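Local coordinates for protein 1-deoxy-D-xylulose 5-phosphate reductoisomerase (Moraxella catarrhalis, PDB 4ZQG) that catalyses the NAD(P)H-dependent rearrangement and reduction of 1-deoxy-D-xylulose 5-phosphate to 2-C-methyl-D-erythritol 4-phosphate in the MEP pathway of isoprenoid synthesis, at residues 30-35 against 290-295; 132-137 against 338-343; 333-338 against 375-380. All coordinates share one frame; numbering follows the deposited sequence.

Contact 1: residues 30-35 against 290-295; sequences PNRYRI and YPERIK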
loop_
_atom_site.group_PDB
_atom_site.type_symbol
_atom_site.label_atom_id
_atom_site.label_comp_id
_atom_site.label_asym_id
_atom_site.label_seq_id
_atom_site.Cartn_x
_atom_site.Cartn_y
_atom_site.Cartn_z
ATOM N N PRO A 30 -21.819 -18.611 3.018
ATOM C CA PRO A 30 -22.548 -19.762 2.467
ATOM C C PRO A 30 -23.318 -19.402 1.223
ATOM O O PRO A 30 -23.240 -20.126 0.253
ATOM C CB PRO A 30 -23.503 -20.166 3.602
ATOM C CG PRO A 30 -23.097 -19.366 4.802
ATOM C CD PRO A 30 -22.441 -18.131 4.266
ATOM N N ASN A 31 -24.025 -18.286 1.218
ATOM C CA ASN A 31 -24.893 -17.987 0.075
ATOM C C ASN A 31 -24.319 -16.964 -0.865
ATOM O O ASN A 31 -25.030 -16.098 -1.370
ATOM C CB ASN A 31 -26.288 -17.529 0.545
ATOM C CG ASN A 31 -27.078 -18.639 1.219
ATOM O OD1 ASN A 31 -27.762 -18.387 2.203
ATOM N ND2 ASN A 31 -26.986 -19.870 0.699
ATOM N N ARG A 32 -23.022 -17.075 -1.088
ATOM C CA ARG A 32 -22.295 -16.216 -1.996
ATOM C C ARG A 32 -21.664 -17.063 -3.110
ATOM O O ARG A 32 -21.607 -16.654 -4.266
ATOM C CB ARG A 32 -21.223 -15.472 -1.172
ATOM C CG ARG A 32 -20.706 -14.173 -1.754
ATOM C CD ARG A 32 -19.991 -13.336 -0.699
ATOM N NE ARG A 32 -20.274 -11.909 -0.859
ATOM C CZ ARG A 32 -19.802 -11.147 -1.851
ATOM N NH1 ARG A 32 -19.008 -11.657 -2.797
ATOM N NH2 ARG A 32 -20.131 -9.858 -1.907
ATOM N N TYR A 33 -21.189 -18.243 -2.736
ATOM C CA TYR A 33 -20.431 -19.119 -3.593
ATOM C C TYR A 33 -21.117 -20.465 -3.630
ATOM O O TYR A 33 -21.649 -20.890 -2.637
ATOM C CB TYR A 33 -19.018 -19.260 -3.021
ATOM C CG TYR A 33 -18.322 -17.917 -2.923
ATOM C CD1 TYR A 33 -17.978 -17.232 -4.083
ATOM C CD2 TYR A 33 -18.040 -17.326 -1.700
ATOM C CE1 TYR A 33 -17.362 -15.996 -4.042
ATOM C CE2 TYR A 33 -17.430 -16.074 -1.639
ATOM C CZ TYR A 33 -17.086 -15.410 -2.827
ATOM O OH TYR A 33 -16.491 -14.162 -2.849
ATOM N N ARG A 34 -21.111 -21.110 -4.786
ATOM C CA ARG A 34 -21.619 -22.459 -4.982
ATOM C C ARG A 34 -20.433 -23.337 -5.385
ATOM O O ARG A 34 -19.743 -23.013 -6.338
ATOM C CB ARG A 34 -22.688 -22.462 -6.112
ATOM C CG ARG A 34 -23.125 -23.852 -6.568
ATOM C CD ARG A 34 -24.267 -23.873 -7.593
ATOM N NE ARG A 34 -23.787 -23.767 -8.973
ATOM C CZ ARG A 34 -23.199 -24.744 -9.661
ATOM N NH1 ARG A 34 -22.991 -25.949 -9.118
ATOM N NH2 ARG A 34 -22.805 -24.502 -10.907
ATOM N N ILE A 35 -20.211 -24.456 -4.704
ATOM C CA ILE A 35 -19.147 -25.375 -5.105
ATOM C C ILE A 35 -19.616 -26.302 -6.215
ATOM O O ILE A 35 -20.437 -27.129 -6.013
ATOM C CB ILE A 35 -18.683 -26.275 -3.970
ATOM C CG1 ILE A 35 -18.321 -25.483 -2.717
ATOM C CG2 ILE A 35 -17.520 -27.117 -4.437
ATOM C CD1 ILE A 35 -17.451 -24.298 -2.942
ATOM N N TYR A 290 -13.071 -10.117 -5.416
ATOM C CA TYR A 290 -12.684 -8.995 -6.272
ATOM C C TYR A 290 -13.753 -8.722 -7.330
ATOM O O TYR A 290 -14.299 -9.670 -7.898
ATOM C CB TYR A 290 -11.347 -9.300 -6.934
ATOM C CG TYR A 290 -10.820 -8.180 -7.765
ATOM C CD1 TYR A 290 -9.837 -7.336 -7.276
ATOM C CD2 TYR A 290 -11.296 -7.959 -9.067
ATOM C CE1 TYR A 290 -9.364 -6.286 -8.058
ATOM C CE2 TYR A 290 -10.809 -6.928 -9.840
ATOM C CZ TYR A 290 -9.845 -6.096 -9.326
ATOM O OH TYR A 290 -9.370 -5.047 -10.079
ATOM N N PRO A 291 -14.091 -7.452 -7.610
ATOM C CA PRO A 291 -13.497 -6.250 -7.047
ATOM C C PRO A 291 -14.070 -5.815 -5.680
ATOM O O PRO A 291 -13.690 -4.771 -5.141
ATOM C CB PRO A 291 -13.868 -5.217 -8.093
ATOM C CG PRO A 291 -15.250 -5.635 -8.479
ATOM C CD PRO A 291 -15.255 -7.124 -8.449
ATOM N N GLU A 292 -14.998 -6.583 -5.143
ATOM C CA GLU A 292 -15.462 -6.344 -3.793
ATOM C C GLU A 292 -14.504 -6.943 -2.748
ATOM O O GLU A 292 -13.476 -7.540 -3.090
ATOM C CB GLU A 292 -16.838 -6.932 -3.625
ATOM C CG GLU A 292 -17.900 -6.337 -4.513
ATOM C CD GLU A 292 -19.275 -6.840 -4.095
ATOM O OE1 GLU A 292 -19.423 -8.037 -3.764
ATOM O OE2 GLU A 292 -20.220 -6.039 -4.066
ATOM N N ARG A 293 -14.838 -6.739 -1.475
ATOM C CA ARG A 293 -14.100 -7.359 -0.394
ATOM C C ARG A 293 -15.058 -7.929 0.623
ATOM O O ARG A 293 -16.192 -7.471 0.739
ATOM C CB ARG A 293 -13.183 -6.349 0.290
ATOM C CG ARG A 293 -12.191 -5.663 -0.646
ATOM C CD ARG A 293 -10.888 -5.462 0.067
ATOM N NE ARG A 293 -9.888 -4.781 -0.742
ATOM C CZ ARG A 293 -8.577 -4.986 -0.655
ATOM N NH1 ARG A 293 -8.064 -5.888 0.187
ATOM N NH2 ARG A 293 -7.773 -4.313 -1.425
ATOM N N ILE A 294 -14.568 -8.907 1.367
ATOM C CA ILE A 294 -15.364 -9.689 2.310
ATOM C C ILE A 294 -14.492 -10.072 3.486
ATOM O O ILE A 294 -13.270 -10.146 3.349
ATOM C CB ILE A 294 -15.869 -10.984 1.663
ATOM C CG1 ILE A 294 -14.692 -11.765 1.076
ATOM C CG2 ILE A 294 -16.868 -10.660 0.569
ATOM C CD1 ILE A 294 -15.010 -13.154 0.650
ATOM N N LYS A 295 -15.105 -10.307 4.638
ATOM C CA LYS A 295 -14.371 -10.831 5.791
ATOM C C LYS A 295 -13.688 -12.148 5.427
ATOM O O LYS A 295 -14.245 -12.938 4.711
ATOM C CB LYS A 295 -15.307 -11.028 6.965
ATOM C CG LYS A 295 -15.715 -9.718 7.593
ATOM C CD LYS A 295 -16.818 -9.834 8.627
ATOM C CE LYS A 295 -16.701 -8.782 9.715
ATOM N NZ LYS A 295 -17.669 -9.076 10.817
#
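Arg32 reaches across to Glu292 with one end of its guanidinium group while the flat side of the same group rests on Ile294. NH2 of Arg32 donates to OE1 of Glu292 at 2.7 Å in a salt bridge whose N-H...O hydrogen bond is nearly straight (167°). OE1 lies in the guanidinium plane, but NH2 comes to its syn side from 26° out of the carboxylate plane, and the two planar groups are twisted against each other. CG2 of Ile294 sits over the centre of one guanidinium face, 3.8 Å from CZ of Arg32. Arg32 belongs to the loop that leads into strand 33-39 of the parallel, Rossmann-type nucleotide-binding sheet, and the contact joins the entry to this inner strand to the segment after helix 281-289. A chi1 of 54° sets CG1 of Ile294 between its backbone N and carbonyl carbon, which carries CD1 to within 3.9 Å of OH of Tyr33, near the ring plane, while CG2 goes to the guanidinium. The Tyr33 hydroxyl has a weak hydrogen bond to the carbonyl oxygen of Leu288. OE2 of Glu292 is hydrogen-bonded to OG of Ser179 of the second subunit.

Contact 2: residues 132-137 against 338-343; sequences LVMAGD and ALNTAN
Met134 reaches from helix 130-146 toward Asn340 and Thr341 on helix 333-351, and its sulfur takes the one hydrogen bond between the two segments, a weak one. CB already faces the other helix, and with CG anti to the carbonyl carbon (chi1 -64°) the chain runs on toward Asn340. CG is the first atom to touch, lying 3.5 Å from ND2 of Asn340. Next comes SD, which accepts the weak bond from the same ND2 at 3.3 Å, with an N-H...S angle of 155°; the Met134 and Asn340 side chains cross at about a right angle. The sulfur also passes 4.0 Å from OG1 of Thr341, a hydroxyl that is hydrogen-bonded to Asp395. Beyond it the chain bends, and CE of Met134 stays beside the amide, 4.0 Å from ND2 of Asn340. The firmer partner of that amide nitrogen is Glu344, one turn further along helix 333-351, so the thioether is a secondary acceptor for a buried amide. The two helices pack close to antiparallel: the axes of their short segments approach to 9.5 Å with a crossing angle of -151°, joining the helix that follows strand 123-126 of the nucleotide-binding sheet to the helical C-terminal part of the chain. One residue before Met134, the contact is purely apolar: CG1 of Val133, anti to the backbone N, presses against CB of Asn340 at 3.7 Å. Leu234 of helix 230-243 packs on Val133 as well, and the side chain of Asn340 lies about 8 Å from the bound NAD.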
loop_
_atom_site.group_PDB
_atom_site.type_symbol
_atom_site.label_atom_id
_atom_site.label_comp_id
_atom_site.label_asym_id
_atom_site.label_seq_id
_atom_site.Cartn_x
_atom_site.Cartn_y
_atom_site.Cartn_z
ATOM N N LEU A 132 2.870 -20.833 -14.281
ATOM C CA LEU A 132 3.398 -19.662 -14.930
ATOM C C LEU A 132 4.921 -19.757 -15.158
ATOM O O LEU A 132 5.398 -19.327 -16.207
ATOM C CB LEU A 132 3.006 -18.411 -14.126
ATOM C CG LEU A 132 1.979 -17.465 -14.765
ATOM C CD1 LEU A 132 0.900 -18.083 -15.627
ATOM C CD2 LEU A 132 1.318 -16.690 -13.665
ATOM N N VAL A 133 5.670 -20.339 -14.226
ATOM C CA VAL A 133 7.097 -20.553 -14.410
ATOM C C VAL A 133 7.366 -21.423 -15.625
ATOM O O VAL A 133 8.387 -21.294 -16.281
ATOM C CB VAL A 133 7.719 -21.271 -13.209
ATOM C CG1 VAL A 133 9.141 -21.695 -13.474
ATOM C CG2 VAL A 133 7.681 -20.415 -11.966
ATOM N N MET A 134 6.455 -22.346 -15.923
ATOM C CA MET A 134 6.643 -23.279 -17.045
ATOM C C MET A 134 5.942 -22.928 -18.333
ATOM O O MET A 134 6.398 -23.333 -19.386
ATOM C CB MET A 134 6.217 -24.671 -16.617
ATOM C CG MET A 134 7.115 -25.138 -15.513
ATOM S SD MET A 134 7.286 -26.898 -15.541
ATOM C CE MET A 134 5.554 -27.286 -15.435
ATOM N N ALA A 135 4.853 -22.190 -18.272
ATOM C CA ALA A 135 4.079 -21.942 -19.457
ATOM C C ALA A 135 3.486 -20.554 -19.436
ATOM O O ALA A 135 2.393 -20.323 -19.958
ATOM C CB ALA A 135 2.990 -22.988 -19.571
ATOM N N GLY A 136 4.233 -19.633 -18.851
ATOM C CA GLY A 136 3.775 -18.277 -18.687
ATOM C C GLY A 136 3.275 -17.673 -19.983
ATOM O O GLY A 136 2.133 -17.221 -20.037
ATOM N N ASP A 137 4.087 -17.687 -21.040
ATOM C CA ASP A 137 3.663 -17.019 -22.270
ATOM C C ASP A 137 2.400 -17.666 -22.744
ATOM O O ASP A 137 1.459 -16.989 -23.131
ATOM C CB ASP A 137 4.697 -17.110 -23.403
ATOM C CG ASP A 137 6.075 -16.630 -22.992
ATOM O OD1 ASP A 137 6.288 -15.389 -22.810
ATOM O OD2 ASP A 137 6.944 -17.529 -22.869
ATOM N N ALA A 338 13.700 -26.011 -17.231
ATOM C CA ALA A 338 14.874 -26.648 -16.679
ATOM C C ALA A 338 14.903 -26.323 -15.205
ATOM O O ALA A 338 15.059 -27.208 -14.408
ATOM C CB ALA A 338 16.142 -26.157 -17.366
ATOM N N LEU A 339 14.714 -25.056 -14.849
ATOM C CA LEU A 339 14.828 -24.623 -13.455
ATOM C C LEU A 339 13.810 -25.291 -12.540
ATOM O O LEU A 339 14.172 -25.866 -11.523
ATOM C CB LEU A 339 14.639 -23.111 -13.309
ATOM C CG LEU A 339 14.711 -22.562 -11.870
ATOM C CD1 LEU A 339 16.116 -22.086 -11.528
ATOM C CD2 LEU A 339 13.702 -21.448 -11.660
ATOM N N ASN A 340 12.548 -25.150 -12.899
ATOM C CA ASN A 340 11.470 -25.602 -12.062
ATOM C C ASN A 340 11.431 -27.125 -11.875
ATOM O O ASN A 340 11.360 -27.618 -10.740
ATOM C CB ASN A 340 10.139 -25.186 -12.629
ATOM C CG ASN A 340 9.012 -25.716 -11.797
ATOM O OD1 ASN A 340 9.004 -25.516 -10.572
ATOM N ND2 ASN A 340 8.108 -26.476 -12.418
ATOM N N THR A 341 11.509 -27.836 -13.002
ATOM C CA THR A 341 11.598 -29.287 -13.000
ATOM C C THR A 341 12.859 -29.810 -12.333
ATOM O O THR A 341 12.773 -30.682 -11.489
ATOM C CB THR A 341 11.500 -29.872 -14.410
ATOM O OG1 THR A 341 10.276 -29.433 -15.008
ATOM C CG2 THR A 341 11.504 -31.358 -14.351
ATOM N N ALA A 342 14.034 -29.321 -12.672
ATOM C CA ALA A 342 15.197 -29.832 -11.971
ATOM C C ALA A 342 14.873 -29.720 -10.483
ATOM O O ALA A 342 14.982 -30.692 -9.763
ATOM C CB ALA A 342 16.457 -29.067 -12.326
ATOM N N ASN A 343 14.369 -28.559 -10.055
ATOM C CA ASN A 343 14.086 -28.286 -8.647
ATOM C C ASN A 343 13.006 -29.226 -8.084
ATOM O O ASN A 343 13.159 -29.738 -6.984
ATOM C CB ASN A 343 13.678 -26.804 -8.488
ATOM C CG ASN A 343 13.242 -26.438 -7.078
ATOM O OD1 ASN A 343 14.081 -26.240 -6.162
ATOM N ND2 ASN A 343 11.912 -26.332 -6.897
#

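Contact 3: residues 333-338 against 375-380; sequences TGACIA and QDYSQD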
loop_
_atom_site.group_PDB
_atom_site.type_symbol
_atom_site.label_atom_id
_atom_site.label_comp_id
_atom_site.label_asym_id
_atom_site.label_seq_id
_atom_site.Cartn_x
_atom_site.Cartn_y
_atom_site.Cartn_z
ATOM N N THR A 333 11.798 -19.154 -21.344
ATOM C CA THR A 333 10.956 -20.225 -20.815
ATOM C C THR A 333 11.632 -21.615 -20.722
ATOM O O THR A 333 11.528 -22.286 -19.726
ATOM C CB THR A 333 9.635 -20.306 -21.582
ATOM O OG1 THR A 333 8.840 -19.155 -21.252
ATOM C CG2 THR A 333 8.865 -21.583 -21.182
ATOM N N GLY A 334 12.329 -22.043 -21.741
ATOM C CA GLY A 334 13.128 -23.231 -21.625
ATOM C C GLY A 334 13.944 -23.320 -20.361
ATOM O O GLY A 334 13.937 -24.323 -19.690
ATOM N N ALA A 335 14.666 -22.284 -20.001
ATOM C CA ALA A 335 15.523 -22.362 -18.814
ATOM C C ALA A 335 14.726 -22.366 -17.542
ATOM O O ALA A 335 15.217 -22.800 -16.517
ATOM C CB ALA A 335 16.492 -21.206 -18.778
ATOM N N CYS A 336 13.530 -21.808 -17.597
ATOM C CA CYS A 336 12.637 -21.779 -16.438
ATOM C C CYS A 336 12.048 -23.141 -16.123
ATOM O O CYS A 336 11.878 -23.496 -14.954
ATOM C CB CYS A 336 11.537 -20.752 -16.643
ATOM S SG CYS A 336 12.234 -19.093 -16.531
ATOM N N ILE A 337 11.786 -23.894 -17.189
ATOM C CA ILE A 337 11.399 -25.284 -17.121
ATOM C C ILE A 337 12.554 -26.109 -16.591
ATOM O O ILE A 337 12.431 -26.803 -15.597
ATOM C CB ILE A 337 10.937 -25.761 -18.491
ATOM C CG1 ILE A 337 9.615 -25.085 -18.794
ATOM C CG2 ILE A 337 10.827 -27.290 -18.529
ATOM C CD1 ILE A 337 9.195 -25.200 -20.230
ATOM N N ALA A 338 13.700 -26.011 -17.231
ATOM C CA ALA A 338 14.874 -26.648 -16.679
ATOM C C ALA A 338 14.903 -26.323 -15.205
ATOM O O ALA A 338 15.059 -27.208 -14.408
ATOM C CB ALA A 338 16.142 -26.157 -17.366
ATOM N N GLN A 375 19.911 -27.213 -25.542
ATOM C CA GLN A 375 19.425 -27.289 -26.928
ATOM C C GLN A 375 18.010 -26.757 -27.092
ATOM O O GLN A 375 17.668 -26.273 -28.169
ATOM C CB GLN A 375 19.452 -28.709 -27.530
ATOM C CG GLN A 375 20.404 -29.716 -26.896
ATOM C CD GLN A 375 20.393 -31.126 -27.528
ATOM O OE1 GLN A 375 21.425 -31.619 -27.986
ATOM N NE2 GLN A 375 19.247 -31.780 -27.527
ATOM N N ASP A 376 17.181 -26.888 -26.059
ATOM C CA ASP A 376 15.746 -26.615 -26.204
ATOM C C ASP A 376 15.383 -25.214 -25.727
ATOM O O ASP A 376 14.234 -24.767 -25.872
ATOM C CB ASP A 376 14.915 -27.681 -25.471
ATOM C CG ASP A 376 15.101 -29.080 -26.048
ATOM O OD1 ASP A 376 15.019 -29.254 -27.281
ATOM O OD2 ASP A 376 15.318 -30.030 -25.264
ATOM N N TYR A 377 16.359 -24.506 -25.180
ATOM C CA TYR A 377 16.118 -23.141 -24.747
ATOM C C TYR A 377 15.551 -22.216 -25.816
ATOM O O TYR A 377 14.756 -21.333 -25.477
ATOM C CB TYR A 377 17.382 -22.517 -24.178
ATOM C CG TYR A 377 17.794 -23.081 -22.851
ATOM C CD1 TYR A 377 17.008 -23.999 -22.154
ATOM C CD2 TYR A 377 18.954 -22.670 -22.271
ATOM C CE1 TYR A 377 17.401 -24.476 -20.930
ATOM C CE2 TYR A 377 19.349 -23.140 -21.044
ATOM C CZ TYR A 377 18.567 -24.052 -20.376
ATOM O OH TYR A 377 19.020 -24.495 -19.162
ATOM N N SER A 378 15.904 -22.433 -27.082
ATOM C CA SER A 378 15.488 -21.528 -28.155
ATOM C C SER A 378 14.174 -21.935 -28.814
ATOM O O SER A 378 13.846 -21.443 -29.897
ATOM C CB SER A 378 16.563 -21.461 -29.234
ATOM O OG SER A 378 16.675 -22.722 -29.886
ATOM N N GLN A 379 13.402 -22.787 -28.161
ATOM C CA GLN A 379 12.138 -23.215 -28.745
ATOM C C GLN A 379 10.965 -22.270 -28.466
ATOM O O GLN A 379 11.035 -21.405 -27.595
ATOM C CB GLN A 379 11.803 -24.644 -28.314
ATOM C CG GLN A 379 11.376 -25.462 -29.508
ATOM C CD GLN A 379 11.256 -26.930 -29.211
ATOM O OE1 GLN A 379 11.679 -27.412 -28.145
ATOM N NE2 GLN A 379 10.659 -27.665 -30.153
ATOM N N ASP A 380 9.903 -22.445 -29.245
ATOM C CA ASP A 380 8.693 -21.660 -29.094
ATOM C C ASP A 380 7.714 -22.396 -28.177
ATOM O O ASP A 380 6.757 -23.031 -28.616
ATOM C CB ASP A 380 8.031 -21.382 -30.445
ATOM C CG ASP A 380 6.953 -20.292 -30.352
ATOM O OD1 ASP A 380 6.898 -19.572 -29.319
ATOM O OD2 ASP A 380 6.160 -20.159 -31.319
#
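Tyr377 lays its ring along the first turn of helix 333-351, and the closest packing is against main chain. CE1 of Tyr377 comes within 3.5 Å of CA of Ala335, and CD1 of Tyr377 lies 3.6 Å from C of Gly334. Having no side chain, Gly334 lets the tyrosine backbone draw near as well: the CA atoms of Gly334 and Tyr377 are 4.3 Å apart. With CG anti to the carbonyl carbon (chi1 -71°), the ring end of Tyr377 comes to the helix although its CB does not aim straight at it. Over one ring face, CB of Ala335 makes a CH-pi contact 4.0 Å from the centroid and 18° off the normal. Ala338 meets the ring at its edge, its CB 3.8 Å from OH of Tyr377. That hydroxyl is hydrogen-bonded to the carbonyl oxygen of Leu368, so the hydroxyl end is fixed by a hydrogen bond and the ring by packing. Tyr377 is the second residue of a type I beta turn, Asp376 to Gln379, in the loop between helices 371-374 and 387-409 of the C-terminal region. A salt bridge from Asp376 to Lys397 ties this turn to helix 387-409. On the solvent side, exposed Ser378 starts its side chain away from helix 333-351.

Overall arrangement
Contacts 2 and 3 lie side by side on helix 333-351 and share Ala338, their centres about 9 Å apart. A probable hydrogen bond between OD2 of Asp137 and OG1 of Thr333 links them directly; helix 130-146 and loop 375-380 both pack on the N-terminal part of helix 333-351. Contact 1 lies across the centre of the chain, about 32 Å from contact 2 and 39 Å from contact 3 between centres, where the start of strand 33-39 meets the loop 290-295. The segments of contact 2 alternate with those of both other contacts, whereas contact 1 closes before contact 3 opens. Contacts 1 and 2 therefore join the N-terminal nucleotide-binding region to later parts of the chain at two places, while contact 3 is internal to the C-terminal helices.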